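Local coordinates for yncA (Salmonella typhimurium, PDB 3DR6), which probably transfers an acetyl group from acetyl-coenzyme A to an acceptor substrate, as a putative acetyltransferase of the GNAT family, at residues C14-E19 against G63-Y68; L43-A48 against Y54-S59; V84-Y89 against S105-E110; M119-E124 against L137-T142. All blocks are in the same frame, centred on the assembly; numbering follows the deposited sequence. Where two conformers were deposited one is given.

Contact 1. Residues C14-E19 against G63-Y68; sequences CAAITE and GVVTGY
Ile-17 sets its CG2 methyl squarely on the Tyr-68 ring, 3.6 Å from the ring centroid and 9° off its normal, a CH-pi contact centred over the face. The branch can do this because CG2 stands anti to the backbone N of the helix residue, while CG1 lies beside that N and brushes the root of the ring, 4.1 Å from Tyr-68 CG. The two side chains cross at about a right angle, and the Ile-17 carbonyl O also comes within 3.7 Å of Tyr-68 CE1, so the helix backbone itself borders the ring. This end is buried and close-fitting. The other end is smaller and more open: a single methyl, Ala-16 CB, meets Val-65 CB at 3.7 Å, both residues are partly exposed, and Ala-15, Glu-19 and Val-64 beside them face solvent. No hydrogen bond crosses the contact. Val-65 and Tyr-68, three residues apart, can point the same way because Thr-66 and Gly-67 together face Ser-59 in a pairing consistent with a classic beta bulge. Helix 14-27 thus lies against strand 64-73 of the central sheet in the N-terminal half of the GNAT fold. Helix 39-52 flanks it, with Leu-43 and Tyr-46 on Cys-14, and the neighbouring strand 56-61 adds Val-56 under Ile-17 and Val-58 beside Val-65.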
loop_
_atom_site.group_PDB
_atom_site.type_symbol
_atom_site.label_atom_id
_atom_site.label_comp_id
_atom_site.label_asym_id
_atom_site.label_seq_id
_atom_site.Cartn_x
_atom_site.Cartn_y
_atom_site.Cartn_z
ATOM N N CYS C 14 9.014 -24.566 4.808
ATOM C CA CYS C 14 7.698 -23.952 4.649
ATOM C C CYS C 14 6.670 -24.406 5.687
ATOM O O CYS C 14 5.783 -23.626 6.036
ATOM C CB CYS C 14 7.183 -24.074 3.205
ATOM S SG CYS C 14 8.044 -22.975 2.053
ATOM N N ALA C 15 6.773 -25.645 6.181
ATOM C CA ALA C 15 5.921 -26.049 7.288
ATOM C C ALA C 15 6.195 -25.217 8.549
ATOM O O ALA C 15 5.252 -24.792 9.217
ATOM C CB ALA C 15 6.029 -27.561 7.576
ATOM N N ALA C 16 7.470 -24.982 8.867
ATOM C CA ALA C 16 7.827 -24.156 10.039
ATOM C C ALA C 16 7.390 -22.683 9.861
ATOM O O ALA C 16 6.928 -22.035 10.810
ATOM C CB ALA C 16 9.321 -24.226 10.297
ATOM N N ILE C 17 7.588 -22.162 8.650
ATOM C CA ILE C 17 7.167 -20.788 8.293
ATOM C C ILE C 17 5.662 -20.638 8.496
ATOM O O ILE C 17 5.198 -19.649 9.097
ATOM C CB ILE C 17 7.598 -20.423 6.815
ATOM C CG1 ILE C 17 9.128 -20.265 6.719
ATOM C CG2 ILE C 17 6.900 -19.157 6.311
ATOM C CD1 ILE C 17 9.652 -20.091 5.274
ATOM N N THR C 18 4.906 -21.633 8.013
ATOM C CA THR C 18 3.448 -21.669 8.159
ATOM C C THR C 18 3.027 -21.555 9.621
ATOM O O THR C 18 2.120 -20.782 9.946
ATOM C CB THR C 18 2.841 -22.953 7.531
ATOM O OG1 THR C 18 3.228 -23.044 6.153
ATOM C CG2 THR C 18 1.305 -22.947 7.618
ATOM N N GLU C 19 3.680 -22.314 10.505
ATOM C CA GLU C 19 3.372 -22.219 11.936
ATOM C C GLU C 19 3.582 -20.807 12.462
ATOM O O GLU C 19 2.742 -20.284 13.172
ATOM C CB GLU C 19 4.241 -23.164 12.755
ATOM C CG GLU C 19 3.883 -24.598 12.634
ATOM C CD GLU C 19 4.639 -25.436 13.657
ATOM O OE1 GLU C 19 5.554 -24.882 14.323
ATOM O OE2 GLU C 19 4.314 -26.635 13.788
ATOM N N GLY C 63 19.032 -26.749 14.563
ATOM C CA GLY C 63 18.168 -27.309 13.531
ATOM C C GLY C 63 16.698 -26.889 13.547
ATOM O O GLY C 63 15.912 -27.371 12.722
ATOM N N VAL C 64 16.308 -26.007 14.470
ATOM C CA VAL C 64 14.910 -25.553 14.562
ATOM C C VAL C 64 14.790 -24.144 13.946
ATOM O O VAL C 64 15.614 -23.265 14.231
ATOM C CB VAL C 64 14.381 -25.568 16.030
ATOM C CG1 VAL C 64 12.946 -24.998 16.113
ATOM C CG2 VAL C 64 14.452 -27.009 16.632
ATOM N N VAL C 65 13.794 -23.956 13.083
ATOM C CA VAL C 65 13.513 -22.625 12.518
ATOM C C VAL C 65 12.869 -21.765 13.616
ATOM O O VAL C 65 11.798 -22.081 14.110
ATOM C CB VAL C 65 12.609 -22.710 11.246
ATOM C CG1 VAL C 65 12.165 -21.304 10.775
ATOM C CG2 VAL C 65 13.361 -23.429 10.107
ATOM N N THR C 66 13.547 -20.694 14.003
ATOM C CA THR C 66 13.128 -19.823 15.115
ATOM C C THR C 66 12.474 -18.515 14.649
ATOM O O THR C 66 11.935 -17.729 15.461
ATOM C CB THR C 66 14.338 -19.478 16.002
ATOM O OG1 THR C 66 15.368 -18.946 15.168
ATOM C CG2 THR C 66 14.874 -20.720 16.733
ATOM N N GLY C 67 12.539 -18.260 13.342
ATOM C CA GLY C 67 11.997 -17.032 12.765
ATOM C C GLY C 67 12.175 -17.015 11.265
ATOM O O GLY C 67 12.923 -17.819 10.707
ATOM N N TYR C 68 11.491 -16.091 10.601
ATOM C CA TYR C 68 11.697 -15.915 9.180
ATOM C C TYR C 68 11.472 -14.461 8.769
ATOM O O TYR C 68 10.839 -13.672 9.504
ATOM C CB TYR C 68 10.820 -16.877 8.357
ATOM C CG TYR C 68 9.363 -16.465 8.164
ATOM C CD1 TYR C 68 8.380 -16.827 9.097
ATOM C CD2 TYR C 68 8.964 -15.744 7.030
ATOM C CE1 TYR C 68 7.056 -16.474 8.915
ATOM C CE2 TYR C 68 7.627 -15.381 6.841
ATOM C CZ TYR C 68 6.685 -15.748 7.784
ATOM O OH TYR C 68 5.358 -15.399 7.595
#

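Contact 2. Residues L43-A48 against Y54-S59; sequences LAWYEA and YPVLVS
The rings of Trp-45 and Tyr-46, side by side on helix 39-52, share one partner, Val-56, which each meets obliquely. The six-membered end of the indole does the touching for Trp-45: CZ3 comes to 4.0 Å from Val-56 CG1, and CH2 lies equally near both methyls. Trp-45 also makes a cation-pi contact with Arg-42, three residues earlier. Tyr-46 offers its CD1, 4.0 Å from Val-56 CG2 and 4.1 Å from Val-56 CB, while the carboxylate oxygen OE2 of Glu-47 sits in the ring plane at its edge. Both aromatic residues hold CG anti to the backbone N (chi1 168° and 167°), which swings the ring ends toward the strand although their CB atoms do not aim there. Val-56 points toward the helix, and its two branches divide the work, CG1 for the indole and CG2 for both rings. The pairing joins helix 39-52 to the strand that follows it, on the face of the GNAT sheet that also carries helix 14-27; Pro-55 and Leu-57 turn to helix 99-113 on the other face. With only carbon atoms meeting here and no hydrogen bond across, the hold is hydrophobic and dispersive. The polar end of the buried Tyr-46 is satisfied away from Val-56, its hydroxyl hydrogen-bonded to the carbonyl O of Ala-9.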
loop_
_atom_site.group_PDB
_atom_site.type_symbol
_atom_site.label_atom_id
_atom_site.label_comp_id
_atom_site.label_asym_id
_atom_site.label_seq_id
_atom_site.Cartn_x
_atom_site.Cartn_y
_atom_site.Cartn_z
ATOM N N LEU C 43 4.117 -22.580 0.585
ATOM C CA LEU C 43 4.940 -23.050 -0.531
ATOM C C LEU C 43 4.674 -22.197 -1.767
ATOM O O LEU C 43 5.616 -21.735 -2.409
ATOM C CB LEU C 43 4.683 -24.531 -0.839
ATOM C CG LEU C 43 5.610 -25.542 -0.156
ATOM C CD1 LEU C 43 5.167 -26.966 -0.496
ATOM C CD2 LEU C 43 7.058 -25.327 -0.568
ATOM N N ALA C 44 3.388 -21.978 -2.063
ATOM C CA ALA C 44 2.959 -21.128 -3.174
ATOM C C ALA C 44 3.558 -19.727 -3.028
ATOM O O ALA C 44 4.183 -19.218 -3.958
ATOM C CB ALA C 44 1.428 -21.061 -3.247
ATOM N N TRP C 45 3.379 -19.137 -1.847
ATOM C CA TRP C 45 3.948 -17.829 -1.511
ATOM C C TRP C 45 5.467 -17.797 -1.663
ATOM O O TRP C 45 6.016 -16.834 -2.211
ATOM C CB TRP C 45 3.537 -17.430 -0.085
ATOM C CG TRP C 45 4.281 -16.241 0.509
ATOM C CD1 TRP C 45 3.978 -14.918 0.347
ATOM C CD2 TRP C 45 5.423 -16.287 1.379
ATOM N NE1 TRP C 45 4.866 -14.137 1.051
ATOM C CE2 TRP C 45 5.759 -14.947 1.699
ATOM C CE3 TRP C 45 6.196 -17.328 1.921
ATOM C CZ2 TRP C 45 6.847 -14.616 2.531
ATOM C CZ3 TRP C 45 7.282 -16.996 2.760
ATOM C CH2 TRP C 45 7.588 -15.649 3.052
ATOM N N TYR C 46 6.132 -18.844 -1.174
ATOM C CA TYR C 46 7.584 -18.986 -1.265
ATOM C C TYR C 46 8.051 -19.003 -2.724
ATOM O O TYR C 46 8.986 -18.283 -3.092
ATOM C CB TYR C 46 8.053 -20.254 -0.534
ATOM C CG TYR C 46 9.484 -20.644 -0.829
ATOM C CD1 TYR C 46 10.552 -20.067 -0.128
ATOM C CD2 TYR C 46 9.774 -21.590 -1.814
ATOM C CE1 TYR C 46 11.861 -20.421 -0.408
ATOM C CE2 TYR C 46 11.075 -21.946 -2.101
ATOM C CZ TYR C 46 12.113 -21.358 -1.403
ATOM O OH TYR C 46 13.403 -21.733 -1.695
ATOM N N GLU C 47 7.395 -19.825 -3.546
ATOM C CA GLU C 47 7.725 -19.915 -4.971
ATOM C C GLU C 47 7.540 -18.584 -5.691
ATOM O O GLU C 47 8.400 -18.160 -6.461
ATOM C CB GLU C 47 6.918 -21.028 -5.650
ATOM C CG GLU C 47 7.293 -22.447 -5.173
ATOM C CD GLU C 47 8.724 -22.861 -5.543
ATOM O OE1 GLU C 47 9.268 -22.333 -6.543
ATOM O OE2 GLU C 47 9.295 -23.733 -4.839
ATOM N N ALA C 48 6.420 -17.923 -5.433
ATOM C CA ALA C 48 6.183 -16.605 -5.986
ATOM C C ALA C 48 7.326 -15.638 -5.652
ATOM O O ALA C 48 7.787 -14.898 -6.533
ATOM C CB ALA C 48 4.844 -16.068 -5.526
ATOM N N TYR C 54 13.026 -12.331 -4.885
ATOM C CA TYR C 54 13.016 -11.769 -3.528
ATOM C C TYR C 54 13.391 -12.809 -2.465
ATOM O O TYR C 54 13.096 -13.997 -2.634
ATOM C CB TYR C 54 11.684 -11.106 -3.198
ATOM C CG TYR C 54 11.371 -9.880 -4.032
ATOM C CD1 TYR C 54 12.324 -9.318 -4.897
ATOM C CD2 TYR C 54 10.125 -9.264 -3.944
ATOM C CE1 TYR C 54 12.019 -8.185 -5.674
ATOM C CE2 TYR C 54 9.812 -8.134 -4.712
ATOM C CZ TYR C 54 10.765 -7.602 -5.565
ATOM O OH TYR C 54 10.457 -6.492 -6.319
ATOM N N PRO C 55 14.042 -12.358 -1.378
ATOM C CA PRO C 55 14.590 -13.320 -0.426
ATOM C C PRO C 55 13.549 -13.823 0.564
ATOM O O PRO C 55 12.625 -13.082 0.958
ATOM C CB PRO C 55 15.690 -12.521 0.280
ATOM C CG PRO C 55 15.107 -11.086 0.320
ATOM C CD PRO C 55 14.298 -10.955 -0.968
ATOM N N VAL C 56 13.677 -15.099 0.929
ATOM C CA VAL C 56 12.997 -15.633 2.099
ATOM C C VAL C 56 14.122 -16.177 2.978
ATOM O O VAL C 56 14.868 -17.071 2.554
ATOM C CB VAL C 56 11.930 -16.719 1.747
ATOM C CG1 VAL C 56 11.223 -17.210 3.019
ATOM C CG2 VAL C 56 10.877 -16.170 0.747
ATOM N N LEU C 57 14.288 -15.585 4.163
ATOM C CA LEU C 57 15.345 -15.983 5.108
ATOM C C LEU C 57 14.733 -16.727 6.284
ATOM O O LEU C 57 13.588 -16.461 6.669
ATOM C CB LEU C 57 16.072 -14.756 5.655
ATOM C CG LEU C 57 16.701 -13.797 4.632
ATOM C CD1 LEU C 57 17.133 -12.509 5.317
ATOM C CD2 LEU C 57 17.855 -14.458 3.883
ATOM N N VAL C 58 15.495 -17.651 6.867
ATOM C CA VAL C 58 15.099 -18.213 8.157
ATOM C C VAL C 58 16.230 -18.056 9.152
ATOM O O VAL C 58 17.410 -18.125 8.767
ATOM C CB VAL C 58 14.678 -19.715 8.079
ATOM C CG1 VAL C 58 13.383 -19.877 7.290
ATOM C CG2 VAL C 58 15.794 -20.558 7.491
ATOM N N SER C 59 15.872 -17.852 10.427
ATOM C CA SER C 59 16.804 -18.077 11.529
ATOM C C SER C 59 16.680 -19.531 12.028
ATOM O O SER C 59 15.594 -20.120 12.039
ATOM C CB SER C 59 16.616 -17.081 12.685
ATOM O OG SER C 59 15.260 -16.934 13.066
#

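Contact 3. Residues V84-Y89 against S105-E110; sequences VEHSVY and SRLIDE
Leu-107 holds CG anti to its backbone N and CD2 in turn anti to CA, so this branch reaches full length from the helix to His-86, while chi2 of 64° turns CD1 aside. In His-86, chi1 of 78° puts the ring carbon CG between the backbone N and the carbonyl carbon; CB, which points toward the helix, is what the methyl meets. The approach is tight, Leu-107 CD2 to His-86 CB at 3.3 Å. The same methyl grazes Val-88 more lightly, 4.3 Å from its CG2, so one leucine branch spans two alternate residues of the strand. The polar end of the imidazole is turned to His-134: the two NE2 atoms are hydrogen-bonded and the rings are nearly parallel. Strand 83-90, helix 99-113 and strand 118-124 make up the beta-alpha-beta unit that in GNAT enzymes commonly binds the acetyl-coenzyme A cofactor at the loop between the first strand and the helix. Leu-107 is on the sheet-facing side of that helix, where it also meets Leu-57 and Phe-71. Neighbouring on the helix, Arg-106 grips Glu-110 side-on, one turn along. Glu-110 OE2 lies in the guanidinium plane and takes NE, 2.9 Å away, on its anti lone pair; NH2, 3.1 Å from that same OE2, comes from above the carboxylate plane. Arg-113 forms a further salt bridge to OE2. On the strand's other face, Glu-85 forms a salt bridge to Arg-75 of the second subunit.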
loop_
_atom_site.group_PDB
_atom_site.type_symbol
_atom_site.label_atom_id
_atom_site.label_comp_id
_atom_site.label_asym_id
_atom_site.label_seq_id
_atom_site.Cartn_x
_atom_site.Cartn_y
_atom_site.Cartn_z
ATOM N N VAL C 84 10.295 -1.590 -1.189
ATOM C CA VAL C 84 9.811 -2.876 -0.701
ATOM C C VAL C 84 9.356 -2.748 0.751
ATOM O O VAL C 84 9.804 -1.851 1.484
ATOM C CB VAL C 84 10.863 -4.016 -0.849
ATOM C CG1 VAL C 84 11.036 -4.413 -2.349
ATOM C CG2 VAL C 84 12.216 -3.639 -0.156
ATOM N N GLU C 85 8.456 -3.638 1.154
ATOM C CA GLU C 85 7.993 -3.695 2.524
ATOM C C GLU C 85 8.343 -5.061 3.114
ATOM O O GLU C 85 8.047 -6.115 2.502
ATOM C CB GLU C 85 6.472 -3.475 2.591
ATOM C CG GLU C 85 5.959 -3.625 3.997
ATOM C CD GLU C 85 4.480 -3.353 4.117
ATOM O OE1 GLU C 85 3.864 -2.990 3.077
ATOM O OE2 GLU C 85 3.960 -3.514 5.255
ATOM N N HIS C 86 8.936 -5.047 4.312
ATOM C CA HIS C 86 9.476 -6.279 4.917
ATOM C C HIS C 86 8.436 -6.964 5.780
ATOM O O HIS C 86 7.487 -6.337 6.214
ATOM C CB HIS C 86 10.782 -6.012 5.724
ATOM C CG HIS C 86 10.578 -5.409 7.089
ATOM N ND1 HIS C 86 9.955 -6.080 8.118
ATOM C CD2 HIS C 86 10.970 -4.216 7.604
ATOM C CE1 HIS C 86 9.930 -5.307 9.192
ATOM N NE2 HIS C 86 10.566 -4.181 8.909
ATOM N N SER C 87 8.631 -8.251 6.004
ATOM C CA SER C 87 7.891 -8.954 7.023
ATOM C C SER C 87 8.911 -9.814 7.762
ATOM O O SER C 87 9.666 -10.578 7.141
ATOM C CB SER C 87 6.718 -9.747 6.416
ATOM O OG SER C 87 7.176 -10.827 5.587
ATOM N N VAL C 88 8.991 -9.602 9.072
ATOM C CA VAL C 88 9.898 -10.359 9.935
ATOM C C VAL C 88 9.066 -10.915 11.088
ATOM O O VAL C 88 8.449 -10.143 11.849
ATOM C CB VAL C 88 11.030 -9.452 10.487
ATOM C CG1 VAL C 88 11.881 -10.199 11.482
ATOM C CG2 VAL C 88 11.891 -8.912 9.355
ATOM N N TYR C 89 9.025 -12.238 11.212
ATOM C CA TYR C 89 8.231 -12.867 12.269
ATOM C C TYR C 89 9.093 -13.854 13.035
ATOM O O TYR C 89 9.727 -14.732 12.450
ATOM C CB TYR C 89 6.981 -13.554 11.689
ATOM C CG TYR C 89 6.083 -12.616 10.892
ATOM C CD1 TYR C 89 5.497 -11.502 11.498
ATOM C CD2 TYR C 89 5.831 -12.842 9.539
ATOM C CE1 TYR C 89 4.682 -10.609 10.762
ATOM C CE2 TYR C 89 5.011 -11.970 8.806
ATOM C CZ TYR C 89 4.447 -10.863 9.433
ATOM O OH TYR C 89 3.646 -9.986 8.725
ATOM N N SER C 105 18.437 -7.061 9.602
ATOM C CA SER C 105 19.740 -6.597 9.103
ATOM C C SER C 105 20.135 -7.364 7.841
ATOM O O SER C 105 20.479 -6.766 6.821
ATOM C CB SER C 105 20.828 -6.719 10.178
ATOM O OG SER C 105 22.002 -6.024 9.791
ATOM N N ARG C 106 20.045 -8.690 7.904
ATOM C CA ARG C 106 20.343 -9.536 6.743
ATOM C C ARG C 106 19.420 -9.201 5.550
ATOM O O ARG C 106 19.883 -9.085 4.397
ATOM C CB ARG C 106 20.253 -11.013 7.110
ATOM C CG ARG C 106 20.438 -11.982 5.925
ATOM C CD ARG C 106 21.819 -11.862 5.234
ATOM N NE ARG C 106 21.846 -12.664 4.005
ATOM C CZ ARG C 106 22.045 -13.989 3.966
ATOM N NH1 ARG C 106 22.249 -14.691 5.082
ATOM N NH2 ARG C 106 22.038 -14.623 2.801
ATOM N N LEU C 107 18.131 -9.007 5.839
ATOM C CA LEU C 107 17.136 -8.639 4.822
ATOM C C LEU C 107 17.519 -7.367 4.054
ATOM O O LEU C 107 17.413 -7.303 2.825
ATOM C CB LEU C 107 15.763 -8.455 5.482
ATOM C CG LEU C 107 14.558 -8.591 4.569
ATOM C CD1 LEU C 107 14.472 -10.042 3.993
ATOM C CD2 LEU C 107 13.288 -8.175 5.322
ATOM N N ILE C 108 17.982 -6.372 4.796
ATOM C CA ILE C 108 18.398 -5.086 4.226
ATOM C C ILE C 108 19.528 -5.276 3.208
ATOM O O ILE C 108 19.526 -4.653 2.155
ATOM C CB ILE C 108 18.843 -4.112 5.335
ATOM C CG1 ILE C 108 17.634 -3.609 6.121
ATOM C CG2 ILE C 108 19.635 -2.932 4.762
ATOM C CD1 ILE C 108 17.975 -3.090 7.531
ATOM N N ASP C 109 20.469 -6.157 3.535
ATOM C CA ASP C 109 21.569 -6.502 2.650
ATOM C C ASP C 109 21.042 -7.087 1.354
ATOM O O ASP C 109 21.520 -6.734 0.276
ATOM C CB ASP C 109 22.467 -7.548 3.313
ATOM C CG ASP C 109 23.251 -6.997 4.482
ATOM O OD1 ASP C 109 23.465 -5.775 4.550
ATOM O OD2 ASP C 109 23.663 -7.815 5.337
ATOM N N GLU C 110 20.052 -7.977 1.473
ATOM C CA GLU C 110 19.440 -8.619 0.309
ATOM C C GLU C 110 18.702 -7.591 -0.523
ATOM O O GLU C 110 18.760 -7.641 -1.740
ATOM C CB GLU C 110 18.518 -9.782 0.702
ATOM C CG GLU C 110 19.230 -10.975 1.378
ATOM C CD GLU C 110 20.376 -11.568 0.561
ATOM O OE1 GLU C 110 20.311 -11.561 -0.698
ATOM O OE2 GLU C 110 21.349 -12.043 1.190
#

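Contact 4. Residues M119-E124 against L137-T142; sequences MVAGIE and LGFTVT
Met-119 to Ala-121 run extended along strand 118-124, with the Met-119 carbonyl O turned toward Phe-139, whose own chain has just come through Gly-138 at a positive phi of 93°. That O approaches the ring obliquely, 3.4 Å from Phe-139 CE2. The side chain of Met-119, present as selenomethionine, comes from another direction: its SE lies at the ring edge, 4.1 Å from Phe-139 CZ and 5.5 Å from the centroid, 89° off the normal, a Met-aromatic contact made at the rim. Further along, the Ala-121 CB only brushes the ring, 4.4 Å from Phe-139 CE2. Phe-139 holds CG anti to its carbonyl carbon, beside its backbone N, and the ring thereby reaches in from the connection to the buried Met-119 and Ala-121. Gly-138 is the C-prime residue of the Schellman motif that ends helix 128-135, in which Phe-139 N returns to His-134 O and Gly-138 N to His-135 O; the helix end thus delivers the phenylalanine to strand 118-124 of the GNAT sheet. The phenyl group also meets the His-134 ring edge-to-face and packs on Leu-163 of strand 154-164, while ND1 of His-135 is hydrogen-bonded to the Phe-139 carbonyl. The far end of 137-142 belongs to the dimer: Thr-142 forms backbone hydrogen bonds with the second subunit, whose Met-145 packs on Thr-142 and Val-120.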
loop_
_atom_site.group_PDB
_atom_site.type_symbol
_atom_site.label_atom_id
_atom_site.label_comp_id
_atom_site.label_asym_id
_atom_site.label_seq_id
_atom_site.Cartn_x
_atom_site.Cartn_y
_atom_site.Cartn_z
HETATM N N MSE C 119 13.354 0.627 2.052
HETATM C CA MSE C 119 12.565 -0.464 2.721
HETATM C C MSE C 119 11.622 0.210 3.697
HETATM O O MSE C 119 12.006 1.096 4.462
HETATM C CB MSE C 119 13.369 -1.593 3.450
HETATM C CG MSE C 119 12.546 -3.076 3.830
HETATM SE SE MSE C 119 13.912 -3.851 4.902
HETATM C CE MSE C 119 15.530 -3.159 3.831
ATOM N N VAL C 120 10.383 -0.221 3.630
ATOM C CA VAL C 120 9.335 0.288 4.490
ATOM C C VAL C 120 8.962 -0.782 5.515
ATOM O O VAL C 120 8.850 -1.966 5.160
ATOM C CB VAL C 120 8.100 0.622 3.641
ATOM C CG1 VAL C 120 6.909 1.051 4.547
ATOM C CG2 VAL C 120 8.414 1.729 2.665
ATOM N N ALA C 121 8.731 -0.357 6.757
ATOM C CA ALA C 121 8.158 -1.203 7.771
ATOM C C ALA C 121 6.769 -0.667 8.127
ATOM O O ALA C 121 6.600 0.533 8.307
ATOM C CB ALA C 121 9.070 -1.204 9.020
ATOM N N GLY C 122 5.782 -1.556 8.199
ATOM C CA GLY C 122 4.432 -1.210 8.672
ATOM C C GLY C 122 4.328 -1.783 10.077
ATOM O O GLY C 122 4.489 -2.997 10.279
ATOM N N ILE C 123 4.114 -0.909 11.056
ATOM C CA ILE C 123 4.209 -1.272 12.463
ATOM C C ILE C 123 2.958 -0.744 13.172
ATOM O O ILE C 123 2.550 0.406 12.950
ATOM C CB ILE C 123 5.502 -0.641 13.115
ATOM C CG1 ILE C 123 6.781 -1.026 12.362
ATOM C CG2 ILE C 123 5.606 -1.027 14.594
ATOM C CD1 ILE C 123 8.008 -0.182 12.789
ATOM N N GLU C 124 2.306 -1.583 13.991
ATOM C CA GLU C 124 1.205 -1.059 14.820
ATOM C C GLU C 124 1.769 0.061 15.697
ATOM O O GLU C 124 2.812 -0.114 16.307
ATOM C CB GLU C 124 0.586 -2.135 15.691
ATOM C CG GLU C 124 -0.763 -1.655 16.239
ATOM C CD GLU C 124 -1.188 -2.351 17.480
ATOM O OE1 GLU C 124 -0.446 -3.237 17.968
ATOM O OE2 GLU C 124 -2.300 -2.014 17.964
ATOM N N LEU C 137 18.330 0.534 13.482
ATOM C CA LEU C 137 18.832 0.184 12.158
ATOM C C LEU C 137 18.740 1.354 11.173
ATOM O O LEU C 137 18.938 1.183 9.949
ATOM C CB LEU C 137 18.094 -1.048 11.610
ATOM C CG LEU C 137 18.559 -2.450 12.035
ATOM C CD1 LEU C 137 17.454 -3.489 11.810
ATOM C CD2 LEU C 137 19.839 -2.869 11.312
ATOM N N GLY C 138 18.441 2.538 11.693
ATOM C CA GLY C 138 18.499 3.727 10.871
ATOM C C GLY C 138 17.175 4.091 10.225
ATOM O O GLY C 138 17.121 5.069 9.468
ATOM N N PHE C 139 16.114 3.337 10.546
ATOM C CA PHE C 139 14.758 3.675 10.053
ATOM C C PHE C 139 14.258 4.959 10.715
ATOM O O PHE C 139 14.587 5.235 11.882
ATOM C CB PHE C 139 13.758 2.537 10.347
ATOM C CG PHE C 139 13.874 1.358 9.421
ATOM C CD1 PHE C 139 14.919 0.410 9.589
ATOM C CD2 PHE C 139 12.918 1.137 8.414
ATOM C CE1 PHE C 139 15.019 -0.698 8.710
ATOM C CE2 PHE C 139 13.017 0.033 7.551
ATOM C CZ PHE C 139 14.054 -0.880 7.697
ATOM N N THR C 140 13.432 5.716 9.989
ATOM C CA THR C 140 12.746 6.858 10.587
ATOM C C THR C 140 11.222 6.756 10.367
ATOM O O THR C 140 10.748 6.161 9.368
ATOM C CB THR C 140 13.270 8.185 10.014
ATOM O OG1 THR C 140 13.131 8.161 8.595
ATOM C CG2 THR C 140 14.744 8.385 10.344
ATOM N N VAL C 141 10.468 7.331 11.299
ATOM C CA VAL C 141 9.000 7.350 11.210
ATOM C C VAL C 141 8.575 8.362 10.160
ATOM O O VAL C 141 8.940 9.534 10.229
ATOM C CB VAL C 141 8.314 7.717 12.565
ATOM C CG1 VAL C 141 6.804 7.765 12.383
ATOM C CG2 VAL C 141 8.666 6.701 13.638
ATOM N N THR C 142 7.856 7.879 9.153
ATOM C CA THR C 142 7.356 8.748 8.083
ATOM C C THR C 142 5.840 8.708 7.900
ATOM O O THR C 142 5.313 9.435 7.049
ATOM C CB THR C 142 8.043 8.482 6.741
ATOM O OG1 THR C 142 7.919 7.096 6.400
ATOM C CG2 THR C 142 9.545 8.920 6.772
#

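All four contacts reach one mixed sheet, from different places. Contacts 1 and 2 share a face: contact 1 sets helix 14-27 on strand 64-73 and contact 2 sets helix 39-52 on its neighbour 56-61; Ser-59 is among the residues that pair the strands. Their chemistry is apolar, chiefly aliphatic groups on aromatic rings. Contact 3 works on the opposite face, where Leu-57 and Pro-55 of contact 2 meet helix 99-113, and lies nearest the chain's centre though it buries least between its segments. Contact 4 adjoins it through Val-120, whose backbone bonds to Val-84 and His-86, adding a selenium and a carbonyl beside a ring. Contacts 2 and 4 are buried, contacts 1 and 3 partly so; segments of 3 and 4 also meet the second subunit.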